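Local coordinates for protein leucyl aminopeptidase (Trypanosoma brucei brucei, PDB 5NTD) that probably removes N-terminal amino acids such as leucine from peptides, as an M17 aminopeptidase with two manganese ions, held here with the inhibitor bestatin, at residues 251-256 and 267-272; 289-294 and 375-380; 316-321 and 397-402; 342-347 and 369-374. All coordinates share one frame; numbering follows the deposited sequence.

Contact 1: residues 251-256 and 267-272; sequences RGYGGI and PRLVTL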
# COMPACT_ATOMS: atom_id res chain seq x y z
N ARG G 251 6.53 -34.92 22.51
CA ARG G 251 5.89 -34.71 23.83
C ARG G 251 4.66 -33.81 23.83
O ARG G 251 4.15 -33.45 24.89
CB ARG G 251 6.92 -34.20 24.80
CG ARG G 251 8.00 -35.26 25.09
CD ARG G 251 9.11 -34.74 25.99
NE ARG G 251 8.60 -34.34 27.30
CZ ARG G 251 9.34 -33.84 28.29
NH1 ARG G 251 8.76 -33.47 29.42
NH2 ARG G 251 10.66 -33.71 28.16
N GLY G 252 4.15 -33.49 22.65
CA GLY G 252 2.82 -32.82 22.51
C GLY G 252 2.84 -31.31 22.60
O GLY G 252 1.80 -30.68 22.65
N TYR G 253 4.03 -30.73 22.58
CA TYR G 253 4.19 -29.26 22.61
C TYR G 253 4.11 -28.67 21.20
O TYR G 253 5.06 -28.08 20.67
CB TYR G 253 5.50 -28.87 23.28
CG TYR G 253 5.53 -29.19 24.76
CD1 TYR G 253 5.07 -28.26 25.70
CD2 TYR G 253 6.04 -30.41 25.23
CE1 TYR G 253 5.13 -28.55 27.07
CE2 TYR G 253 6.08 -30.71 26.60
CZ TYR G 253 5.62 -29.77 27.51
OH TYR G 253 5.60 -30.06 28.84
N GLY G 254 2.94 -28.83 20.61
CA GLY G 254 2.71 -28.52 19.19
C GLY G 254 2.85 -27.04 18.87
O GLY G 254 3.22 -26.67 17.75
N GLY G 255 2.56 -26.20 19.85
CA GLY G 255 2.62 -24.74 19.64
C GLY G 255 4.01 -24.20 19.43
O GLY G 255 4.36 -23.72 18.37
N ILE G 256 4.83 -24.37 20.43
CA ILE G 256 6.23 -23.96 20.34
C ILE G 256 6.99 -24.74 19.25
O ILE G 256 7.85 -24.19 18.57
CB ILE G 256 6.99 -23.99 21.71
CG1 ILE G 256 8.40 -23.45 21.53
CG2 ILE G 256 7.01 -25.38 22.32
CD1 ILE G 256 9.07 -23.08 22.84
N PRO G 267 13.86 -25.05 18.41
CA PRO G 267 13.20 -24.40 19.52
C PRO G 267 13.45 -25.18 20.79
O PRO G 267 13.72 -26.38 20.74
CB PRO G 267 11.72 -24.48 19.16
CG PRO G 267 11.63 -25.67 18.29
CD PRO G 267 12.90 -25.72 17.52
N ARG G 268 13.34 -24.49 21.91
CA ARG G 268 13.50 -25.09 23.23
C ARG G 268 12.51 -24.53 24.20
O ARG G 268 12.30 -23.33 24.25
CB ARG G 268 14.93 -24.85 23.76
CG ARG G 268 15.97 -25.72 23.07
CD ARG G 268 17.20 -24.91 22.78
NE ARG G 268 18.37 -25.71 22.43
CZ ARG G 268 18.88 -25.83 21.21
NH1 ARG G 268 18.35 -25.24 20.17
NH2 ARG G 268 20.00 -26.52 21.06
N LEU G 269 11.96 -25.42 25.00
CA LEU G 269 11.23 -25.05 26.20
C LEU G 269 12.18 -25.30 27.39
O LEU G 269 12.47 -26.43 27.75
CB LEU G 269 9.97 -25.86 26.34
CG LEU G 269 8.89 -25.26 27.23
CD1 LEU G 269 8.31 -23.98 26.67
CD2 LEU G 269 7.79 -26.29 27.41
N VAL G 270 12.63 -24.21 27.98
CA VAL G 270 13.61 -24.24 29.04
C VAL G 270 12.97 -23.83 30.37
O VAL G 270 12.53 -22.69 30.52
CB VAL G 270 14.77 -23.31 28.75
CG1 VAL G 270 15.80 -23.35 29.86
CG2 VAL G 270 15.44 -23.69 27.45
N THR G 271 12.95 -24.74 31.33
CA THR G 271 12.37 -24.45 32.62
C THR G 271 13.43 -24.48 33.72
O THR G 271 14.17 -25.44 33.87
CB THR G 271 11.20 -25.38 32.97
OG1 THR G 271 10.15 -25.24 32.00
CG2 THR G 271 10.63 -25.05 34.34
N LEU G 272 13.45 -23.41 34.49
CA LEU G 272 14.37 -23.23 35.60
C LEU G 272 13.58 -23.27 36.92
O LEU G 272 12.47 -22.76 36.98
CB LEU G 272 15.13 -21.91 35.52
CG LEU G 272 15.62 -21.55 34.12
CD1 LEU G 272 16.29 -20.19 34.14
CD2 LEU G 272 16.58 -22.59 33.61

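Contact 2: residues 289-294 and 375-380; sequences KGIVYD and RIVLGD. With MN (manganese (II) ion), chain B; MN (manganese (II) ion), chain C; BES (2-(3-amino-2-hydroxy-4-phenyl-butyrylamino)-4-methyl-pentanoic acid), chain D; BCT (bicarbonate ion), chain E.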
# COMPACT_ATOMS: atom_id res chain seq x y z
N LYS G 289 8.18 -15.04 26.67
CA LYS G 289 8.23 -15.16 25.19
C LYS G 289 9.68 -14.95 24.79
O LYS G 289 10.22 -13.85 24.91
CB LYS G 289 7.30 -14.15 24.48
CG LYS G 289 7.39 -14.16 22.95
CD LYS G 289 6.61 -13.01 22.28
CE LYS G 289 6.82 -12.97 20.75
NZ LYS G 289 6.24 -11.81 20.00
N GLY G 290 10.30 -16.02 24.33
CA GLY G 290 11.70 -15.98 23.93
C GLY G 290 11.91 -16.12 22.45
O GLY G 290 12.61 -17.02 21.97
N ILE G 291 11.27 -15.25 21.70
CA ILE G 291 11.39 -15.29 20.23
C ILE G 291 12.65 -14.51 19.89
O ILE G 291 12.66 -13.28 19.85
CB ILE G 291 10.15 -14.74 19.50
CG1 ILE G 291 8.93 -15.61 19.85
CG2 ILE G 291 10.36 -14.72 17.99
CD1 ILE G 291 9.03 -17.09 19.47
N VAL G 292 13.71 -15.26 19.65
CA VAL G 292 15.05 -14.67 19.40
C VAL G 292 15.07 -13.76 18.18
O VAL G 292 15.84 -12.82 18.11
CB VAL G 292 16.14 -15.75 19.26
CG1 VAL G 292 16.35 -16.39 20.62
CG2 VAL G 292 15.78 -16.80 18.23
N TYR G 293 14.24 -14.12 17.21
CA TYR G 293 13.93 -13.25 16.07
C TYR G 293 12.58 -13.60 15.47
O TYR G 293 12.23 -14.76 15.33
CB TYR G 293 14.99 -13.36 15.02
CG TYR G 293 14.96 -12.27 13.97
CD1 TYR G 293 15.24 -10.94 14.31
CD2 TYR G 293 14.66 -12.56 12.65
CE1 TYR G 293 15.24 -9.95 13.36
CE2 TYR G 293 14.66 -11.58 11.68
CZ TYR G 293 14.95 -10.28 12.03
OH TYR G 293 14.96 -9.29 11.07
N ASP G 294 11.80 -12.55 15.20
CA ASP G 294 10.40 -12.66 14.69
C ASP G 294 10.45 -12.07 13.28
O ASP G 294 10.22 -10.89 13.09
CB ASP G 294 9.39 -11.88 15.59
CG ASP G 294 7.89 -12.20 15.27
OD1 ASP G 294 7.72 -13.02 14.35
OD2 ASP G 294 6.91 -11.70 16.00
N ARG G 375 1.72 -15.74 21.18
CA ARG G 375 0.64 -16.26 21.99
C ARG G 375 0.60 -17.78 21.94
O ARG G 375 0.20 -18.44 22.90
CB ARG G 375 -0.69 -15.64 21.58
CG ARG G 375 -1.20 -16.12 20.24
CD ARG G 375 -2.32 -15.22 19.75
NE ARG G 375 -1.79 -13.89 19.40
CZ ARG G 375 -2.56 -12.85 19.12
NH1 ARG G 375 -3.88 -12.96 19.15
NH2 ARG G 375 -2.01 -11.70 18.85
N ILE G 376 1.01 -18.32 20.80
CA ILE G 376 1.03 -19.80 20.62
C ILE G 376 2.10 -20.44 21.51
O ILE G 376 1.90 -21.39 22.22
CB ILE G 376 1.29 -20.16 19.15
CG1 ILE G 376 0.06 -19.78 18.30
CG2 ILE G 376 1.61 -21.64 19.01
CD1 ILE G 376 0.25 -19.92 16.82
N VAL G 377 3.25 -19.86 21.42
CA VAL G 377 4.42 -20.30 22.16
C VAL G 377 4.14 -20.20 23.69
O VAL G 377 4.41 -21.09 24.47
CB VAL G 377 5.59 -19.45 21.61
CG1 VAL G 377 6.39 -18.77 22.65
CG2 VAL G 377 6.39 -20.25 20.61
N LEU G 378 3.53 -19.10 24.07
CA LEU G 378 3.16 -18.87 25.46
C LEU G 378 2.08 -19.81 25.93
O LEU G 378 1.99 -20.15 27.11
CB LEU G 378 2.72 -17.41 25.66
CG LEU G 378 3.83 -16.38 25.53
CD1 LEU G 378 3.25 -14.99 25.39
CD2 LEU G 378 4.77 -16.44 26.73
N GLY G 379 1.21 -20.19 25.01
CA GLY G 379 0.13 -21.16 25.35
C GLY G 379 0.70 -22.49 25.84
O GLY G 379 0.26 -23.06 26.83
N ASP G 380 1.73 -22.93 25.16
CA ASP G 380 2.45 -24.14 25.58
C ASP G 380 3.22 -23.89 26.90
O ASP G 380 3.28 -24.74 27.76
CB ASP G 380 3.39 -24.61 24.48
CG ASP G 380 2.69 -25.52 23.47
OD1 ASP G 380 1.52 -25.91 23.72
OD2 ASP G 380 3.33 -25.89 22.46
MN MN B . 6.72 -11.67 18.01
MN MN C . 5.06 -11.97 15.30
N2 BES D . 6.63 -9.67 18.28
C1 BES D . 5.49 -9.02 17.64
C6 BES D . 4.92 -7.83 18.46
C7 BES D . 5.61 -6.50 18.34
C8 BES D . 6.72 -6.21 19.13
C12 BES D . 5.12 -5.52 17.49
C9 BES D . 7.35 -4.97 19.03
C11 BES D . 5.76 -4.28 17.39
C10 BES D . 6.88 -4.00 18.15
C2 BES D . 4.44 -10.12 17.40
O2 BES D . 4.99 -11.45 17.20
C3 BES D . 3.68 -9.76 16.15
O3 BES D . 4.20 -10.21 15.10
N1 BES D . 2.55 -9.07 16.37
C4 BES D . 1.64 -8.61 15.37
C13 BES D . 0.53 -9.63 15.10
C14 BES D . -0.24 -9.40 13.80
C15 BES D . 0.57 -9.11 12.55
C16 BES D . -1.07 -10.63 13.50
C5 BES D . 0.98 -7.34 15.78
O1 BES D . 0.83 -6.48 14.92
O4 BES D . 0.60 -7.20 16.95
C BCT E . 1.58 -12.60 18.88
O1 BCT E . 2.90 -12.89 18.73
O2 BCT E . 0.77 -13.38 19.37
O3 BCT E . 1.14 -11.50 18.47

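Contact 3: residues 316-321 and 397-402; sequences AAAVFC and IDMATL. With BES (2-(3-amino-2-hydroxy-4-phenyl-butyrylamino)-4-methyl-pentanoic acid), chain D.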
# COMPACT_ATOMS: atom_id res chain seq x y z
N ALA G 316 11.34 -13.06 27.72
CA ALA G 316 12.15 -14.19 28.24
C ALA G 316 13.35 -13.67 29.06
O ALA G 316 13.68 -14.21 30.09
CB ALA G 316 12.63 -15.09 27.13
N ALA G 317 13.98 -12.65 28.54
CA ALA G 317 15.08 -12.03 29.24
C ALA G 317 14.62 -11.45 30.57
O ALA G 317 15.31 -11.57 31.58
CB ALA G 317 15.74 -10.94 28.41
N ALA G 318 13.46 -10.82 30.56
CA ALA G 318 12.92 -10.21 31.75
C ALA G 318 12.68 -11.25 32.88
O ALA G 318 13.13 -11.08 33.99
CB ALA G 318 11.63 -9.47 31.46
N VAL G 319 11.97 -12.31 32.55
CA VAL G 319 11.69 -13.36 33.53
C VAL G 319 12.97 -14.10 33.94
O VAL G 319 13.16 -14.44 35.10
CB VAL G 319 10.62 -14.37 33.09
CG1 VAL G 319 9.30 -13.65 32.88
CG2 VAL G 319 11.02 -15.16 31.86
N PHE G 320 13.84 -14.32 32.98
CA PHE G 320 15.12 -14.97 33.27
C PHE G 320 15.90 -14.18 34.31
O PHE G 320 16.39 -14.72 35.28
CB PHE G 320 15.97 -15.13 32.01
CG PHE G 320 17.30 -15.76 32.25
CD1 PHE G 320 17.39 -17.01 32.83
CD2 PHE G 320 18.48 -15.11 31.89
CE1 PHE G 320 18.63 -17.62 33.04
CE2 PHE G 320 19.72 -15.71 32.09
CZ PHE G 320 19.79 -16.97 32.68
N CYS G 321 16.04 -12.89 34.07
CA CYS G 321 16.88 -12.05 34.94
C CYS G 321 16.20 -11.78 36.29
O CYS G 321 16.87 -11.66 37.31
CB CYS G 321 17.28 -10.78 34.24
SG CYS G 321 18.39 -11.08 32.82
N ILE G 397 2.84 -15.64 35.92
CA ILE G 397 3.17 -14.37 35.29
C ILE G 397 3.81 -14.68 33.96
O ILE G 397 4.86 -15.34 33.90
CB ILE G 397 4.17 -13.53 36.09
CG1 ILE G 397 3.64 -13.26 37.49
CG2 ILE G 397 4.44 -12.20 35.38
CD1 ILE G 397 4.67 -12.60 38.40
N ASP G 398 3.16 -14.24 32.89
CA ASP G 398 3.82 -14.35 31.58
C ASP G 398 4.21 -12.94 31.13
O ASP G 398 3.48 -11.98 31.37
CB ASP G 398 2.97 -15.11 30.56
CG ASP G 398 1.89 -14.25 29.93
OD1 ASP G 398 2.26 -13.38 29.11
OD2 ASP G 398 0.72 -14.42 30.32
N MET G 399 5.37 -12.86 30.53
CA MET G 399 5.90 -11.60 30.03
C MET G 399 6.30 -11.78 28.58
O MET G 399 6.97 -12.73 28.23
CB MET G 399 7.12 -11.11 30.83
CG MET G 399 6.83 -10.96 32.32
SD MET G 399 8.21 -10.30 33.25
CE MET G 399 7.72 -8.62 33.45
N ALA G 400 5.88 -10.83 27.75
CA ALA G 400 6.02 -10.98 26.29
C ALA G 400 5.96 -9.68 25.55
O ALA G 400 5.17 -8.80 25.86
CB ALA G 400 4.95 -11.90 25.78
N THR G 401 6.82 -9.57 24.57
CA THR G 401 6.77 -8.45 23.59
C THR G 401 5.71 -8.78 22.53
O THR G 401 6.00 -9.16 21.42
CB THR G 401 8.13 -8.24 22.93
OG1 THR G 401 8.64 -9.51 22.49
CG2 THR G 401 9.09 -7.65 23.92
N LEU G 402 4.47 -8.70 22.94
CA LEU G 402 3.43 -9.47 22.27
C LEU G 402 2.68 -8.76 21.12
O LEU G 402 2.38 -9.41 20.13
CB LEU G 402 2.43 -10.08 23.27
CG LEU G 402 1.61 -11.26 22.74
CD1 LEU G 402 2.51 -12.41 22.27
CD2 LEU G 402 0.65 -11.75 23.79
N2 BES D . 6.63 -9.67 18.28
C1 BES D . 5.49 -9.02 17.64
C6 BES D . 4.92 -7.83 18.46
C7 BES D . 5.61 -6.50 18.34
C8 BES D . 6.72 -6.21 19.13
C12 BES D . 5.12 -5.52 17.49
C9 BES D . 7.35 -4.97 19.03
C11 BES D . 5.76 -4.28 17.39
C10 BES D . 6.88 -4.00 18.15
C2 BES D . 4.44 -10.12 17.40
O2 BES D . 4.99 -11.45 17.20
C3 BES D . 3.68 -9.76 16.15
O3 BES D . 4.20 -10.21 15.10
N1 BES D . 2.55 -9.07 16.37
C4 BES D . 1.64 -8.61 15.37
C13 BES D . 0.53 -9.63 15.10
C14 BES D . -0.24 -9.40 13.80
C15 BES D . 0.57 -9.11 12.55
C16 BES D . -1.07 -10.63 13.50
C5 BES D . 0.98 -7.34 15.78
O1 BES D . 0.83 -6.48 14.92
O4 BES D . 0.60 -7.20 16.95

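Contact 4: residues 342-347 and 369-374; sequences AENAIG and NTDAEG. With MN (manganese (II) ion), chain C; MN (manganese (II) ion), chain B; BES (2-(3-amino-2-hydroxy-4-phenyl-butyrylamino)-4-methyl-pentanoic acid), chain D; BCT (bicarbonate ion), chain E.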
# COMPACT_ATOMS: atom_id res chain seq x y z
N ALA G 342 12.32 -19.82 20.62
CA ALA G 342 12.14 -20.18 19.20
C ALA G 342 12.54 -19.00 18.34
O ALA G 342 12.46 -17.86 18.76
CB ALA G 342 10.70 -20.57 18.90
N GLU G 343 13.00 -19.29 17.14
CA GLU G 343 13.05 -18.27 16.09
C GLU G 343 11.86 -18.52 15.17
O GLU G 343 11.62 -19.65 14.75
CB GLU G 343 14.33 -18.31 15.27
CG GLU G 343 14.30 -17.26 14.15
CD GLU G 343 15.63 -17.04 13.47
OE1 GLU G 343 16.52 -17.93 13.51
OE2 GLU G 343 15.76 -15.99 12.78
N ASN G 344 11.11 -17.44 14.90
CA ASN G 344 9.99 -17.47 13.94
C ASN G 344 10.55 -17.18 12.57
O ASN G 344 10.75 -16.06 12.16
CB ASN G 344 8.92 -16.48 14.29
CG ASN G 344 7.61 -16.74 13.56
OD1 ASN G 344 7.37 -17.83 13.05
ND2 ASN G 344 6.73 -15.74 13.53
N ALA G 345 10.88 -18.26 11.90
CA ALA G 345 11.67 -18.23 10.67
C ALA G 345 10.79 -18.51 9.46
O ALA G 345 9.66 -18.97 9.57
CB ALA G 345 12.82 -19.25 10.73
N ILE G 346 11.37 -18.28 8.31
CA ILE G 346 10.66 -18.52 7.05
C ILE G 346 11.48 -19.50 6.21
O ILE G 346 12.69 -19.37 6.05
CB ILE G 346 10.31 -17.20 6.26
CG1 ILE G 346 9.41 -17.55 5.07
CG2 ILE G 346 11.55 -16.48 5.82
CD1 ILE G 346 8.73 -16.36 4.45
N GLY G 347 10.78 -20.48 5.71
CA GLY G 347 11.41 -21.55 4.91
C GLY G 347 10.48 -22.69 4.66
O GLY G 347 9.28 -22.61 4.97
N ASN G 369 -2.67 -16.48 11.12
CA ASN G 369 -1.51 -15.64 10.84
C ASN G 369 -0.30 -16.10 11.64
O ASN G 369 -0.30 -16.06 12.86
CB ASN G 369 -1.83 -14.19 11.13
CG ASN G 369 -0.79 -13.23 10.60
OD1 ASN G 369 0.39 -13.36 10.91
ND2 ASN G 369 -1.22 -12.25 9.85
N THR G 370 0.76 -16.47 10.94
CA THR G 370 1.97 -17.01 11.57
C THR G 370 2.74 -15.98 12.37
O THR G 370 3.63 -16.33 13.14
CB THR G 370 2.95 -17.62 10.56
OG1 THR G 370 3.31 -16.65 9.58
CG2 THR G 370 2.29 -18.85 9.87
N ASP G 371 2.45 -14.71 12.12
CA ASP G 371 3.13 -13.59 12.83
C ASP G 371 2.55 -13.29 14.20
O ASP G 371 3.14 -12.50 15.00
CB ASP G 371 3.16 -12.33 11.99
CG ASP G 371 4.20 -11.35 12.46
OD1 ASP G 371 5.06 -11.66 13.38
OD2 ASP G 371 4.10 -10.22 11.97
N ALA G 372 1.44 -13.97 14.48
CA ALA G 372 0.89 -14.09 15.86
C ALA G 372 1.40 -15.38 16.55
O ALA G 372 0.63 -16.25 16.96
CB ALA G 372 -0.62 -14.03 15.86
N GLU G 373 2.71 -15.45 16.62
CA GLU G 373 3.44 -16.64 17.10
C GLU G 373 3.59 -16.68 18.62
O GLU G 373 3.66 -17.74 19.22
CB GLU G 373 4.82 -16.70 16.45
CG GLU G 373 5.96 -15.86 17.07
CD GLU G 373 5.86 -14.34 16.94
OE1 GLU G 373 6.49 -13.61 17.79
OE2 GLU G 373 5.18 -13.83 15.97
N GLY G 374 3.65 -15.51 19.21
CA GLY G 374 3.99 -15.36 20.60
C GLY G 374 2.97 -16.00 21.48
O GLY G 374 3.29 -16.74 22.41
MN MN C . 5.06 -11.97 15.30
MN MN B . 6.72 -11.67 18.01
N2 BES D . 6.63 -9.67 18.28
C1 BES D . 5.49 -9.02 17.64
C6 BES D . 4.92 -7.83 18.46
C7 BES D . 5.61 -6.50 18.34
C8 BES D . 6.72 -6.21 19.13
C12 BES D . 5.12 -5.52 17.49
C9 BES D . 7.35 -4.97 19.03
C11 BES D . 5.76 -4.28 17.39
C10 BES D . 6.88 -4.00 18.15
C2 BES D . 4.44 -10.12 17.40
O2 BES D . 4.99 -11.45 17.20
C3 BES D . 3.68 -9.76 16.15
O3 BES D . 4.20 -10.21 15.10
N1 BES D . 2.55 -9.07 16.37
C4 BES D . 1.64 -8.61 15.37
C13 BES D . 0.53 -9.63 15.10
C14 BES D . -0.24 -9.40 13.80
C15 BES D . 0.57 -9.11 12.55
C16 BES D . -1.07 -10.63 13.50
C5 BES D . 0.98 -7.34 15.78
O1 BES D . 0.83 -6.48 14.92
O4 BES D . 0.60 -7.20 16.95
C BCT E . 1.58 -12.60 18.88
O1 BCT E . 2.90 -12.89 18.73
O2 BCT E . 0.77 -13.38 19.37
O3 BCT E . 1.14 -11.50 18.47

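Contact 1: residues 251-256 and 267-272
The side chain of Leu269 forks between Tyr253 and Ile256, joining the bend between helices 246-250 and 254-260 to strand 268-274 of the central mixed sheet in the catalytic α/β domain. The bend begins with a Schellman motif, in which Gly252, at positive phi, ends helix 246-250; Tyr253 then centres an inverse gamma turn and is the N-cap of helix 254-260. Across this bend Tyr253 and Ile256 both start toward the strand, and Leu269 is the bump that meets the two of them. Its CD2 methyl meets the phenol ring obliquely, 3.5 Å from Tyr253 CE1 and 3.8 Å from Tyr253 CD1, and the two side chains cross at about a right angle. The other methyl, Leu269 CD1, is 4.0 Å from Ile256 CD1. Ile256 in turn is stretched out, with CG1 anti to the backbone N (chi1 -176°), which carries its terminal methyl alongside the leucine branch to the strand backbone. Pro267, just before the strand, lies against Ile256: its CB is 3.9 Å from Ile256 O and 4.2 Å from Ile256 CG1. The phenol oxygen leaves the contact and bonds to His384 of helix 374-387, a helix that also touches Ile256 and Leu269. On the other face of the strand Arg268 and Val270 rest on helix 222-236. Ile256 CD1 ends 3.5 Å from Arg268 O.

Contact 2: residues 289-294 and 375-380
This is a buried apolar helix-on-strand contact beside the dimetal centre: Leu378 and Val377, near the start of helix 374-387, lie against Lys289 and Ile291 in the last part of strand 283-291. Leu378 works with one branch. Its CG stands anti to the carbonyl carbon (chi1 -69°), which swings CD2 onto the strand backbone, 3.7 Å from Lys289 N and 4.1 Å from Lys289 CB. Beside it, Ile291 CD1 meets Val377 CG2 at 4.3 Å, a looser touch of two methyls. The seam, a helix laid over a strand, lies on the sheet of the M17 α/β catalytic domain, and both segments also reach the active site. From the strand, the fully extended Lys289 chain runs away from the helix to bind one manganese through NZ at 2.1 Å; after a corner at Val292, Asp294 OD2 bridges both manganese ions at 2.0 Å each. From the helix start, Arg375 grips the bicarbonate, whose carbon lies at the edge of the guanidinium and in its plane. A bend at chi3 (68°) turns the group back, and bicarbonate O2 takes a nearly straight bond from Arg375 NE at 2.6 Å (173°) and another from Arg375 N. Arg375 NH2 bonds to bicarbonate O3 at 3.2 Å. Though probably from the crystallisation liquor, the ion is placed consistently with the general-base role proposed for bicarbonate in bovine lens leucine aminopeptidase.

Contact 3: residues 316-321 and 397-402
No ring, amide or carboxylate face is used where Met399 meets Ala318 and Val319; a thioether and two methyl groups make the contact. Met399 points from strand 395-400 toward helix 314-328 and lies alongside Val319, the two side chains sliding past each other in opposite directions. Val319 CG1, anti to its carbonyl carbon (chi1 -62°), is the methyl that touches: it sits 3.5 Å from Met399 SD and 3.7 Å from Met399 CG. The sulfur also rests against the helix at Ala318 CB, 3.9 Å from Met399 SD, so it lies over two successive residues of one turn. The segments pack closely: the axes of helix 316-321 and strand 397-400 approach to 7.6 Å, with their N-to-C directions 136° apart. Further cover comes from Leu514 of helix 511-519 on Met399, and from Leu286 and Leu339 of the sheet on Val319. Beyond the strand, Thr401 and Leu402 enter the bestatin pocket, with Thr401 O 3.2 Å from N2 of bestatin and Leu402 O 3.4 Å from its C6. Thr401 OG1 bonds to the metal ligand Asp312, probably helping to position it. Helix 314-328 connects the parallel neighbours 283-291 and 334-344, and its packing on the sheet is that of a beta-alpha-beta crossover in an α/β domain, with the active site at the C-terminal ends of the parallel strands 283-291 and 395-400, where Lys289 and Thr401 lie.

Contact 4: residues 342-347 and 369-374
A single amide nitrogen, Asn344 ND2, reaches over from the end of strand 334-344 to the metal-binding loop, and it meets its acceptor from above: the bond to Thr370 O, 3.2 Å long, comes in 35° out of the carbonyl plane. The same ND2 also bonds to the metal ligand Asp294, and Thr370 O also accepts from Tyr351 OH, so strand and loop are tied together in a second shell. Asn344 crosses the Glu373 chain obliquely, with amide and carboxylate planes 34° apart and Asn344 ND2 3.6 Å from Glu373 CG. The loop is a type I turn from Asn369 to Ala372, braced by an Asx turn in which Asp371 N bonds to Asn369 OD1 at 2.7 Å. This folding belongs to the two-metal site of the M17 peptidases. Asp371 holds one manganese twice, through its backbone O at 2.0 Å and OD1 at 1.9 Å, while OD2 pairs with Lys301. Glu373, bent at chi2 (-69°), spans both ions: OE2 binds the manganese held by Asp371, and OE1 binds the other at 2.0 Å. Gly374 N bonds to bicarbonate O1 at 2.8 Å.

Contacts 2 and 4, with centres about 8 Å apart, share the two manganese ions, bestatin and bicarbonate; Lys289 NZ and Glu373 OE1, 2.9 Å apart, are neighbouring ligands of one manganese. Contact 3 adjoins contact 2 in the sheet, where Lys289 N probably bonds to Met399 O at 3.0 Å, and it reaches the same inhibitor through the loop after its strand. Contact 1 stands further back: Ile256's side chain is about 12 Å from a manganese. It is tied to contact 2 by a probable hydrogen bond from Ile256 N to Asp380 OD2, at 2.9 Å. Strands 268-274, 283-291, 334-344 and 395-400 all belong to one sheet, which thus links the four contacts.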